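Probable FAD-dependent oxidoreductase PA4991 (Pseudomonas aeruginosa PAO1, PDB 5EZ7) probably functions as an FAD-dependent oxidoreductase whose physiological substrate is unknown, and is essential for growth of the bacterium in the sputum of cystic fibrosis patients. Local coordinates at residues A[19-24]-A[86-91]; A[50-55]-A[150-155]; A[70-75]-A[347-352]. One frame throughout, in Å; residues are numbered along the deposited sequence.

Interaction 1: A[19-24]-A[86-91]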
loop_
_atom_site.group_PDB
_atom_site.type_symbol
_atom_site.label_atom_id
_atom_site.label_comp_id
_atom_site.label_asym_id
_atom_site.label_seq_id
_atom_site.Cartn_x
_atom_site.Cartn_y
_atom_site.Cartn_z
ATOM N N GLY A 19 -8.309 -0.272 2.549
ATOM C CA GLY A 19 -9.633 -0.872 2.634
ATOM C C GLY A 19 -9.631 -2.292 3.176
ATOM O O GLY A 19 -10.531 -2.705 3.885
ATOM N N LEU A 20 -8.614 -3.052 2.809
ATOM C CA LEU A 20 -8.537 -4.443 3.190
ATOM C C LEU A 20 -8.131 -4.566 4.647
ATOM O O LEU A 20 -8.584 -5.449 5.339
ATOM C CB LEU A 20 -7.559 -5.197 2.288
ATOM C CG LEU A 20 -8.029 -5.682 0.907
ATOM C CD1 LEU A 20 -6.838 -6.212 0.095
ATOM C CD2 LEU A 20 -9.086 -6.784 1.021
ATOM N N TRP A 21 -7.259 -3.684 5.098
ATOM C CA TRP A 21 -6.769 -3.741 6.458
ATOM C C TRP A 21 -7.897 -3.350 7.330
ATOM O O TRP A 21 -8.230 -4.065 8.235
ATOM C CB TRP A 21 -5.563 -2.821 6.688
ATOM C CG TRP A 21 -4.968 -2.984 8.035
ATOM C CD1 TRP A 21 -5.484 -2.554 9.206
ATOM C CD2 TRP A 21 -3.748 -3.664 8.357
ATOM N NE1 TRP A 21 -4.667 -2.929 10.247
ATOM C CE2 TRP A 21 -3.579 -3.580 9.743
ATOM C CE3 TRP A 21 -2.776 -4.334 7.597
ATOM C CZ2 TRP A 21 -2.488 -4.150 10.402
ATOM C CZ3 TRP A 21 -1.684 -4.884 8.249
ATOM C CH2 TRP A 21 -1.542 -4.784 9.638
ATOM N N LEU A 22 -8.526 -2.222 7.023
ATOM C CA LEU A 22 -9.717 -1.773 7.768
ATOM C C LEU A 22 -10.782 -2.835 7.780
ATOM O O LEU A 22 -11.400 -3.080 8.810
ATOM C CB LEU A 22 -10.311 -0.519 7.139
ATOM C CG LEU A 22 -11.689 -0.029 7.656
ATOM C CD1 LEU A 22 -11.589 0.406 9.122
ATOM C CD2 LEU A 22 -12.226 1.106 6.772
ATOM N N ASN A 23 -11.037 -3.438 6.634
ATOM C CA ASN A 23 -12.063 -4.482 6.591
ATOM C C ASN A 23 -11.733 -5.596 7.582
ATOM O O ASN A 23 -12.588 -6.084 8.293
ATOM C CB ASN A 23 -12.186 -5.035 5.177
ATOM C CG ASN A 23 -13.400 -5.941 4.983
ATOM O OD1 ASN A 23 -14.512 -5.583 5.375
ATOM N ND2 ASN A 23 -13.203 -7.082 4.332
ATOM N N ALA A 24 -10.471 -5.997 7.628
ATOM C CA ALA A 24 -10.084 -7.083 8.480
ATOM C C ALA A 24 -10.243 -6.726 9.978
ATOM O O ALA A 24 -10.714 -7.544 10.756
ATOM C CB ALA A 24 -8.665 -7.480 8.159
ATOM N N ASP A 86 0.012 -12.283 18.710
ATOM C CA ASP A 86 -0.565 -11.207 19.540
ATOM C C ASP A 86 -0.637 -9.870 18.792
ATOM O O ASP A 86 -0.572 -8.815 19.409
ATOM C CB ASP A 86 0.289 -11.069 20.832
ATOM C CG ASP A 86 -0.455 -10.369 22.023
ATOM O OD1 ASP A 86 -1.710 -10.332 22.074
ATOM O OD2 ASP A 86 0.257 -9.881 22.946
ATOM N N GLY A 87 -0.767 -9.892 17.471
ATOM C CA GLY A 87 -0.920 -8.645 16.729
ATOM C C GLY A 87 -2.375 -8.244 16.588
ATOM O O GLY A 87 -3.261 -9.026 16.885
ATOM N N GLU A 88 -2.614 -7.035 16.099
ATOM C CA GLU A 88 -3.993 -6.559 15.839
ATOM C C GLU A 88 -4.720 -7.262 14.650
ATOM O O GLU A 88 -5.942 -7.163 14.543
ATOM C CB GLU A 88 -4.016 -5.048 15.623
ATOM C CG GLU A 88 -3.441 -4.644 14.275
ATOM C CD GLU A 88 -3.059 -3.175 14.223
ATOM O OE1 GLU A 88 -3.707 -2.418 13.441
ATOM O OE2 GLU A 88 -2.117 -2.779 14.982
ATOM N N LEU A 89 -3.965 -7.928 13.763
ATOM C CA LEU A 89 -4.522 -8.853 12.763
ATOM C C LEU A 89 -3.722 -10.161 12.735
ATOM O O LEU A 89 -2.536 -10.191 13.086
ATOM C CB LEU A 89 -4.505 -8.228 11.373
ATOM C CG LEU A 89 -5.460 -7.058 11.077
ATOM C CD1 LEU A 89 -5.239 -6.603 9.634
ATOM C CD2 LEU A 89 -6.941 -7.398 11.313
ATOM N N ASP A 90 -4.379 -11.249 12.339
ATOM C CA ASP A 90 -3.688 -12.502 12.103
ATOM C C ASP A 90 -3.062 -12.547 10.708
ATOM O O ASP A 90 -3.676 -13.010 9.764
ATOM C CB ASP A 90 -4.634 -13.687 12.269
ATOM C CG ASP A 90 -3.899 -14.985 12.359
ATOM O OD1 ASP A 90 -2.666 -15.030 12.166
ATOM O OD2 ASP A 90 -4.541 -15.995 12.654
ATOM N N LEU A 91 -1.822 -12.094 10.600
ATOM C CA LEU A 91 -1.040 -12.240 9.388
ATOM C C LEU A 91 0.012 -13.317 9.574
ATOM O O LEU A 91 1.089 -13.215 9.006
ATOM C CB LEU A 91 -0.365 -10.908 9.026
ATOM C CG LEU A 91 -1.237 -9.653 8.899
ATOM C CD1 LEU A 91 -0.426 -8.484 8.386
ATOM C CD2 LEU A 91 -2.474 -9.847 8.035
#

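Interaction 2: A[50-55]-A[150-155]. With FAD (flavin-adenine dinucleotide), chain B.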
loop_
_atom_site.group_PDB
_atom_site.type_symbol
_atom_site.label_atom_id
_atom_site.label_comp_id
_atom_site.label_asym_id
_atom_site.label_seq_id
_atom_site.Cartn_x
_atom_site.Cartn_y
_atom_site.Cartn_z
ATOM N N GLN A 50 6.921 -0.534 -2.624
ATOM C CA GLN A 50 8.158 -1.251 -2.318
ATOM C C GLN A 50 7.994 -2.094 -1.053
ATOM O O GLN A 50 8.876 -2.862 -0.718
ATOM C CB GLN A 50 9.340 -0.288 -2.220
ATOM C CG GLN A 50 9.679 0.371 -3.556
ATOM C CD GLN A 50 11.129 0.903 -3.629
ATOM O OE1 GLN A 50 11.377 2.080 -3.418
ATOM N NE2 GLN A 50 12.071 0.018 -3.909
ATOM N N GLY A 51 6.862 -1.965 -0.356
ATOM C CA GLY A 51 6.513 -2.880 0.742
ATOM C C GLY A 51 7.235 -2.570 2.025
ATOM O O GLY A 51 7.212 -3.369 2.967
ATOM N N ILE A 52 7.876 -1.397 2.093
ATOM C CA ILE A 52 8.729 -1.088 3.228
ATOM C C ILE A 52 7.844 -0.552 4.317
ATOM O O ILE A 52 7.085 0.391 4.081
ATOM C CB ILE A 52 9.764 -0.002 2.887
ATOM C CG1 ILE A 52 10.741 -0.511 1.825
ATOM C CG2 ILE A 52 10.501 0.442 4.150
ATOM C CD1 ILE A 52 11.419 0.588 1.028
ATOM N N ILE A 53 7.971 -1.102 5.513
ATOM C CA ILE A 53 7.298 -0.533 6.684
ATOM C C ILE A 53 8.181 0.429 7.445
ATOM O O ILE A 53 8.992 0.043 8.287
ATOM C CB ILE A 53 6.699 -1.625 7.548
ATOM C CG1 ILE A 53 5.528 -2.201 6.743
ATOM C CG2 ILE A 53 6.081 -1.057 8.802
ATOM C CD1 ILE A 53 5.277 -3.603 7.090
ATOM N N HIS A 54 7.991 1.697 7.103
ATOM C CA HIS A 54 8.722 2.820 7.661
ATOM C C HIS A 54 8.410 2.978 9.143
ATOM O O HIS A 54 7.311 2.685 9.578
ATOM C CB HIS A 54 8.319 4.116 6.925
ATOM C CG HIS A 54 8.494 4.060 5.442
ATOM N ND1 HIS A 54 9.731 4.062 4.835
ATOM C CD2 HIS A 54 7.588 4.023 4.438
ATOM C CE1 HIS A 54 9.583 4.021 3.526
ATOM N NE2 HIS A 54 8.292 3.988 3.258
ATOM N N GLY A 55 9.369 3.458 9.918
ATOM C CA GLY A 55 9.128 3.773 11.327
ATOM C C GLY A 55 9.920 4.956 11.816
ATOM O O GLY A 55 10.465 4.923 12.934
ATOM N N LEU A 150 17.889 -1.403 10.103
ATOM C CA LEU A 150 16.754 -0.749 10.778
ATOM C C LEU A 150 15.761 -1.785 11.262
ATOM O O LEU A 150 15.794 -2.948 10.831
ATOM C CB LEU A 150 16.045 0.228 9.844
ATOM C CG LEU A 150 16.939 1.295 9.202
ATOM C CD1 LEU A 150 16.233 1.992 8.055
ATOM C CD2 LEU A 150 17.406 2.312 10.228
ATOM N N THR A 151 14.873 -1.338 12.150
ATOM C CA THR A 151 13.736 -2.139 12.637
ATOM C C THR A 151 12.659 -2.264 11.585
ATOM O O THR A 151 11.787 -3.103 11.708
ATOM C CB THR A 151 13.052 -1.517 13.894
ATOM O OG1 THR A 151 12.537 -0.202 13.581
ATOM C CG2 THR A 151 14.037 -1.455 15.083
ATOM N N GLU A 152 12.696 -1.391 10.590
ATOM C CA GLU A 152 11.795 -1.452 9.452
ATOM C C GLU A 152 11.818 -2.832 8.768
ATOM O O GLU A 152 12.811 -3.518 8.799
ATOM C CB GLU A 152 12.148 -0.339 8.455
ATOM C CG GLU A 152 12.057 1.091 9.006
ATOM C CD GLU A 152 12.265 2.178 7.934
ATOM O OE1 GLU A 152 12.132 3.395 8.290
ATOM O OE2 GLU A 152 12.528 1.830 6.745
ATOM N N ILE A 153 10.700 -3.216 8.171
ATOM C CA ILE A 153 10.466 -4.569 7.667
ATOM C C ILE A 153 10.092 -4.410 6.228
ATOM O O ILE A 153 9.493 -3.374 5.871
ATOM C CB ILE A 153 9.188 -5.220 8.250
ATOM C CG1 ILE A 153 9.025 -5.017 9.739
ATOM C CG2 ILE A 153 9.156 -6.716 7.979
ATOM C CD1 ILE A 153 7.579 -5.217 10.179
ATOM N N VAL A 154 10.335 -5.445 5.420
ATOM C CA VAL A 154 9.839 -5.461 4.032
ATOM C C VAL A 154 8.970 -6.665 3.734
ATOM O O VAL A 154 9.435 -7.793 3.803
ATOM C CB VAL A 154 10.975 -5.440 3.013
ATOM C CG1 VAL A 154 10.412 -5.315 1.600
ATOM C CG2 VAL A 154 11.939 -4.309 3.350
ATOM N N PHE A 155 7.728 -6.379 3.341
ATOM C CA PHE A 155 6.669 -7.367 3.174
ATOM C C PHE A 155 6.606 -7.750 1.718
ATOM O O PHE A 155 6.830 -6.920 0.882
ATOM C CB PHE A 155 5.286 -6.795 3.594
ATOM C CG PHE A 155 4.889 -7.111 5.010
ATOM C CD1 PHE A 155 5.479 -6.457 6.069
ATOM C CD2 PHE A 155 3.924 -8.070 5.293
ATOM C CE1 PHE A 155 5.136 -6.752 7.401
ATOM C CE2 PHE A 155 3.586 -8.376 6.619
ATOM C CZ PHE A 155 4.209 -7.724 7.672
HETATM P PA FAD B . -4.731 1.762 -3.528
HETATM O O1A FAD B . -3.743 0.669 -3.283
HETATM O O2A FAD B . -4.584 2.676 -4.713
HETATM O O5B FAD B . -6.161 1.078 -3.552
HETATM C C5B FAD B . -7.322 1.755 -3.992
HETATM C C4B FAD B . -8.253 0.683 -4.516
HETATM O O4B FAD B . -9.534 1.267 -4.803
HETATM C C3B FAD B . -7.711 0.045 -5.799
HETATM O O3B FAD B . -7.604 -1.373 -5.660
HETATM C C2B FAD B . -8.730 0.451 -6.847
HETATM O O2B FAD B . -8.936 -0.505 -7.885
HETATM C C1B FAD B . -9.990 0.696 -6.012
HETATM N N9A FAD B . -10.930 1.633 -6.638
HETATM C C8A FAD B . -10.622 2.791 -7.246
HETATM N N7A FAD B . -11.739 3.379 -7.708
HETATM C C5A FAD B . -12.778 2.600 -7.387
HETATM C C6A FAD B . -14.231 2.657 -7.598
HETATM N N6A FAD B . -14.753 3.711 -8.242
HETATM N N1A FAD B . -14.989 1.658 -7.116
HETATM C C2A FAD B . -14.441 0.614 -6.468
HETATM N N3A FAD B . -13.116 0.492 -6.244
HETATM C C4A FAD B . -12.253 1.443 -6.681
HETATM N N1 FAD B . 4.305 3.082 1.324
HETATM C C2 FAD B . 5.077 2.510 2.273
HETATM O O2 FAD B . 4.699 2.550 3.468
HETATM N N3 FAD B . 6.238 1.898 1.981
HETATM C C4 FAD B . 6.708 1.817 0.740
HETATM O O4 FAD B . 7.782 1.233 0.492
HETATM C C4X FAD B . 5.924 2.414 -0.347
HETATM N N5 FAD B . 6.351 2.367 -1.623
HETATM C C5X FAD B . 5.618 2.907 -2.612
HETATM C C6 FAD B . 6.086 2.821 -3.918
HETATM C C7 FAD B . 5.363 3.359 -4.963
HETATM C C7M FAD B . 5.880 3.238 -6.364
HETATM C C8 FAD B . 4.058 4.013 -4.689
HETATM C C8M FAD B . 3.211 4.611 -5.792
HETATM C C9 FAD B . 3.601 4.107 -3.387
HETATM C C9A FAD B . 4.326 3.580 -2.321
HETATM N N10 FAD B . 3.876 3.651 -0.972
HETATM C C10 FAD B . 4.652 3.063 0.033
HETATM C "C1'" FAD B . 2.610 4.269 -0.616
HETATM C "C2'" FAD B . 1.529 3.206 -0.697
HETATM O "O2'" FAD B . 1.665 2.404 -1.878
HETATM C "C3'" FAD B . 0.144 3.834 -0.631
HETATM O "O3'" FAD B . 0.136 4.824 0.417
HETATM C "C4'" FAD B . -0.920 2.778 -0.340
HETATM O "O4'" FAD B . -0.654 1.555 -1.028
HETATM C "C5'" FAD B . -2.300 3.254 -0.752
HETATM O "O5'" FAD B . -3.274 2.298 -0.314
HETATM P P FAD B . -4.803 2.511 -0.725
HETATM O O1P FAD B . -5.557 1.243 -0.419
HETATM O O2P FAD B . -5.223 3.798 -0.111
HETATM O O3P FAD B . -4.716 2.802 -2.299
HETATM O O HOH W 1 7.450 -5.601 -1.327
#

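Interaction 3: A[70-75]-A[347-352]. With FAD (flavin-adenine dinucleotide), chain B.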
loop_
_atom_site.group_PDB
_atom_site.type_symbol
_atom_site.label_atom_id
_atom_site.label_comp_id
_atom_site.label_asym_id
_atom_site.label_seq_id
_atom_site.Cartn_x
_atom_site.Cartn_y
_atom_site.Cartn_z
ATOM N N GLU A 70 4.624 10.505 15.760
ATOM C CA GLU A 70 4.397 9.334 16.628
ATOM C C GLU A 70 3.761 8.174 15.863
ATOM O O GLU A 70 4.143 7.024 16.090
ATOM C CB GLU A 70 3.537 9.657 17.879
ATOM C CG GLU A 70 3.916 8.848 19.133
ATOM C CD GLU A 70 3.792 9.638 20.437
ATOM O OE1 GLU A 70 2.654 9.999 20.806
ATOM O OE2 GLU A 70 4.828 9.897 21.102
ATOM N N ALA A 71 2.806 8.469 14.969
ATOM C CA ALA A 71 1.986 7.421 14.361
ATOM C C ALA A 71 2.844 6.465 13.529
ATOM O O ALA A 71 2.822 5.261 13.748
ATOM C CB ALA A 71 0.876 8.030 13.534
ATOM N N ILE A 72 3.638 7.018 12.617
ATOM C CA ILE A 72 4.591 6.238 11.818
ATOM C C ILE A 72 5.648 5.461 12.638
ATOM O O ILE A 72 5.975 4.332 12.284
ATOM C CB ILE A 72 5.284 7.122 10.739
ATOM C CG1 ILE A 72 6.021 6.282 9.712
ATOM C CG2 ILE A 72 6.264 8.098 11.355
ATOM C CD1 ILE A 72 5.097 5.503 8.827
ATOM N N ALA A 73 6.151 6.050 13.719
ATOM C CA ALA A 73 7.250 5.454 14.532
ATOM C C ALA A 73 6.912 4.080 15.140
ATOM O O ALA A 73 7.782 3.216 15.329
ATOM C CB ALA A 73 7.649 6.417 15.650
ATOM N N ASP A 74 5.631 3.894 15.426
ATOM C CA ASP A 74 5.126 2.658 15.986
ATOM C C ASP A 74 4.726 1.596 14.930
ATOM O O ASP A 74 4.348 0.487 15.293
ATOM C CB ASP A 74 3.928 3.001 16.879
ATOM C CG ASP A 74 3.666 1.945 17.924
ATOM O OD1 ASP A 74 4.609 1.600 18.675
ATOM O OD2 ASP A 74 2.520 1.442 17.989
ATOM N N MET A 75 4.830 1.906 13.632
ATOM C CA MET A 75 4.330 0.993 12.600
ATOM C C MET A 75 5.137 -0.319 12.502
ATOM O O MET A 75 4.542 -1.376 12.605
ATOM C CB MET A 75 4.169 1.701 11.259
ATOM C CG MET A 75 2.954 2.641 11.166
ATOM S SD MET A 75 1.309 1.951 11.583
ATOM C CE MET A 75 1.018 2.755 13.146
ATOM N N LEU A 347 1.713 2.869 2.845
ATOM C CA LEU A 347 1.212 1.562 3.093
ATOM C C LEU A 347 1.421 1.176 4.555
ATOM O O LEU A 347 0.585 0.512 5.151
ATOM C CB LEU A 347 1.937 0.576 2.202
ATOM C CG LEU A 347 1.573 -0.901 2.397
ATOM C CD1 LEU A 347 1.322 -1.545 1.072
ATOM C CD2 LEU A 347 2.678 -1.658 3.096
ATOM N N ALA A 348 2.586 1.549 5.078
ATOM C CA ALA A 348 2.956 1.448 6.468
ATOM C C ALA A 348 1.881 1.891 7.439
ATOM O O ALA A 348 1.748 1.315 8.513
ATOM C CB ALA A 348 4.208 2.284 6.710
ATOM N N LEU A 349 1.164 2.956 7.061
ATOM C CA LEU A 349 0.185 3.661 7.899
ATOM C C LEU A 349 -1.267 3.158 7.723
ATOM O O LEU A 349 -2.219 3.781 8.205
ATOM C CB LEU A 349 0.277 5.172 7.578
ATOM C CG LEU A 349 1.458 5.960 8.161
ATOM C CD1 LEU A 349 1.545 7.369 7.558
ATOM C CD2 LEU A 349 1.317 6.109 9.650
ATOM N N ALA A 350 -1.444 2.042 7.032
ATOM C CA ALA A 350 -2.777 1.479 6.891
ATOM C C ALA A 350 -3.399 1.149 8.241
ATOM O O ALA A 350 -4.573 1.393 8.417
ATOM C CB ALA A 350 -2.779 0.260 6.010
ATOM N N PRO A 351 -2.618 0.636 9.213
ATOM C CA PRO A 351 -3.227 0.419 10.526
ATOM C C PRO A 351 -3.661 1.715 11.282
ATOM O O PRO A 351 -4.508 1.654 12.176
ATOM C CB PRO A 351 -2.130 -0.334 11.311
ATOM C CG PRO A 351 -1.093 -0.728 10.318
ATOM C CD PRO A 351 -1.198 0.251 9.203
ATOM N N ASP A 352 -3.050 2.849 10.956
ATOM C CA ASP A 352 -3.422 4.139 11.521
ATOM C C ASP A 352 -4.720 4.616 10.858
ATOM O O ASP A 352 -5.570 5.232 11.505
ATOM C CB ASP A 352 -2.276 5.168 11.357
ATOM C CG ASP A 352 -2.581 6.496 12.035
ATOM O OD1 ASP A 352 -2.665 6.512 13.292
ATOM O OD2 ASP A 352 -2.769 7.528 11.329
HETATM P PA FAD B . -4.731 1.762 -3.528
HETATM O O1A FAD B . -3.743 0.669 -3.283
HETATM O O2A FAD B . -4.584 2.676 -4.713
HETATM O O5B FAD B . -6.161 1.078 -3.552
HETATM C C5B FAD B . -7.322 1.755 -3.992
HETATM C C4B FAD B . -8.253 0.683 -4.516
HETATM O O4B FAD B . -9.534 1.267 -4.803
HETATM C C3B FAD B . -7.711 0.045 -5.799
HETATM O O3B FAD B . -7.604 -1.373 -5.660
HETATM C C2B FAD B . -8.730 0.451 -6.847
HETATM O O2B FAD B . -8.936 -0.505 -7.885
HETATM C C1B FAD B . -9.990 0.696 -6.012
HETATM N N9A FAD B . -10.930 1.633 -6.638
HETATM C C8A FAD B . -10.622 2.791 -7.246
HETATM N N7A FAD B . -11.739 3.379 -7.708
HETATM C C5A FAD B . -12.778 2.600 -7.387
HETATM C C6A FAD B . -14.231 2.657 -7.598
HETATM N N6A FAD B . -14.753 3.711 -8.242
HETATM N N1A FAD B . -14.989 1.658 -7.116
HETATM C C2A FAD B . -14.441 0.614 -6.468
HETATM N N3A FAD B . -13.116 0.492 -6.244
HETATM C C4A FAD B . -12.253 1.443 -6.681
HETATM N N1 FAD B . 4.305 3.082 1.324
HETATM C C2 FAD B . 5.077 2.510 2.273
HETATM O O2 FAD B . 4.699 2.550 3.468
HETATM N N3 FAD B . 6.238 1.898 1.981
HETATM C C4 FAD B . 6.708 1.817 0.740
HETATM O O4 FAD B . 7.782 1.233 0.492
HETATM C C4X FAD B . 5.924 2.414 -0.347
HETATM N N5 FAD B . 6.351 2.367 -1.623
HETATM C C5X FAD B . 5.618 2.907 -2.612
HETATM C C6 FAD B . 6.086 2.821 -3.918
HETATM C C7 FAD B . 5.363 3.359 -4.963
HETATM C C7M FAD B . 5.880 3.238 -6.364
HETATM C C8 FAD B . 4.058 4.013 -4.689
HETATM C C8M FAD B . 3.211 4.611 -5.792
HETATM C C9 FAD B . 3.601 4.107 -3.387
HETATM C C9A FAD B . 4.326 3.580 -2.321
HETATM N N10 FAD B . 3.876 3.651 -0.972
HETATM C C10 FAD B . 4.652 3.063 0.033
HETATM C "C1'" FAD B . 2.610 4.269 -0.616
HETATM C "C2'" FAD B . 1.529 3.206 -0.697
HETATM O "O2'" FAD B . 1.665 2.404 -1.878
HETATM C "C3'" FAD B . 0.144 3.834 -0.631
HETATM O "O3'" FAD B . 0.136 4.824 0.417
HETATM C "C4'" FAD B . -0.920 2.778 -0.340
HETATM O "O4'" FAD B . -0.654 1.555 -1.028
HETATM C "C5'" FAD B . -2.300 3.254 -0.752
HETATM O "O5'" FAD B . -3.274 2.298 -0.314
HETATM P P FAD B . -4.803 2.511 -0.725
HETATM O O1P FAD B . -5.557 1.243 -0.419
HETATM O O2P FAD B . -5.223 3.798 -0.111
HETATM O O3P FAD B . -4.716 2.802 -2.299
#

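Interaction 1: A[19-24]-A[86-91]
Trp-21 and Ala-24 lie one turn apart on helix 17-28, the first helix of the Rossmann-type FAD-binding fold, and share Leu-89 of the loop that follows helix 75-82. The tight part of the contact is the leucine fork. Its CD1 branch sits over one face of the indole as a CH-pi contact, 3.6 Å from the centroid of the five-membered ring and 18° off the ring normal. Its CD2 branch meets the methyl of the helix, with Leu-89 CD2 at 3.6 Å from Ala-24 CB. Leu-91 adds CD1 near the far end of the six-membered ring, 3.8 Å from Trp-21 CZ3. Leu-164 of helix 157-168 packs on Leu-89 from outside the pair.

The contact is looser at Glu-88, which is partly exposed and lies two residues after the exposed Asp-86. Its CG stands between the backbone N and the carbonyl carbon (chi1 73°), which brings Glu-88 CG to 4.0 Å from Trp-21 CZ2. The carboxylate lies at the indole edge, steeply turned against the ring. Salt bridges to Arg-25 and Arg-78 dominate that carboxylate. To them Trp-21 adds a weak, bent hydrogen bond, NE1 to Glu-88 OE1, at 3.4 Å with an N-H...O angle of 143°.

Interaction 2: A[50-55]-A[150-155]
Ile-52, which grips the flavin through its backbone, faces Val-154 in an antiparallel non-hydrogen-bonded pair with CA atoms 4.6 Å apart. In the first shell, Ile-52 N donates to FAD O4 at 3.1 Å and Ile-52 O accepts from FAD N3 at 2.7 Å, so one residue reads a donor and an acceptor of the pyrimidine ring. His-54 NE2 also comes close to N3, and Ile-52 CG2 lies over one face of the imidazole, offset toward its rim.

Backbone bonds on both sides of Ile-52 tie its strand to 153-155. Ile-53 N donates to Ile-153 O at 2.8 Å (N-H...O angle 178°), and Phe-155 N reaches Gly-51 O at 3.1 Å. A water donates to Phe-155 O and, weakly, to Gln-50 O.

Glu-152 ties down the segment beyond the strand by one hydrogen bond. Its chain is extended past CG; Glu-152 CB lies 3.2 Å from Ile-53 O, and Gly-55 N bonds to Glu-152 OE1 at 3.2 Å from above the carboxylate plane. Glu-152 OE2 is buried against Ile-52 CG2 and has no polar partner in the model, although His-54 ND1 is only 4.1 Å away.

Strand 52-53 is the outer strand of a three-stranded antiparallel sheet with 153-155 in the middle and 96-98 beyond. Trp-79 of helix 75-82 packs on the Ile-53 and Ile-153 face, while Ile-52 touches Thr-256 and Thr-258 of strand 255-261.

Interaction 3: A[70-75]-A[347-352]
Met-75 and Ile-72 bend toward the turn that opens helix 350-364 of the FAD-binding fold. In Met-75, CG stands anti to the carbonyl carbon (chi1 -75°) and a second bend (chi2 -54°) turns the sulphur toward the backbone of that turn, with Met-75 SD 3.2 Å from Ala-348 O. In Ile-72, CG1 is anti to the backbone N (chi1 -167°), and the following bond brings CD1 across Leu-349 at about a right angle.

The two side chains divide the turn between them. Ile-72 CD1 touches two successive residues, 3.7 Å from Leu-349 CG and 4.0 Å from Ala-348 CB. The Met-75 side chain slides past Pro-351 in the opposite direction, its SD 3.8 Å from Pro-351 CG, while its CG lies near Leu-349 CD2. Ala-348 O, touched by the sulphur, has a proper donor in Trp-79 NE1. Leu-349 occupies the N-cap position of the helix.

The same turn holds the cofactor. Leu-347 N donates to FAD N1 at 3.0 Å and Ala-348 N to FAD O2 at 2.8 Å, so two successive amides just before the N-cap of helix 350-364 converge on the N1-C2=O2 side of the flavin. Amides just ahead of a helix N-terminus would be expected to stabilise negative charge gathering there when the flavin is reduced. Ile-72 and Met-75 thus touch the same turn that binds the flavin directly.

Further along, Asp-352 gives its OD2 to a salt bridge with Arg-356 and a hydrogen bond from Ala-331 N. Its other oxygen, Asp-352 OD1, rests against a methyl group, 3.9 Å from Ala-71 CB.

Along the chain the six segments come in the order 19-24, 50-55, 70-75, 86-91, 150-155, 347-352, so each of the three contacts crosses the other two. The centres of interactions 1 and 2 lie about 17 Å apart, those of interactions 1 and 3 about 13 Å, and those of interactions 2 and 3 about 11 Å. Interaction 3 touches both others, through Pro-351 against Trp-21 and Glu-88, and through Ile-72, Met-75 and Ala-348 against 53-54. Helix 75-82 runs among them, with Trp-79 meeting residues of all three. Interactions 2 and 3 hold neighbouring sides of the flavin pyrimidine, while interaction 1 packs helix 17-28 against the loop after helix 75-82, without touching interaction 2.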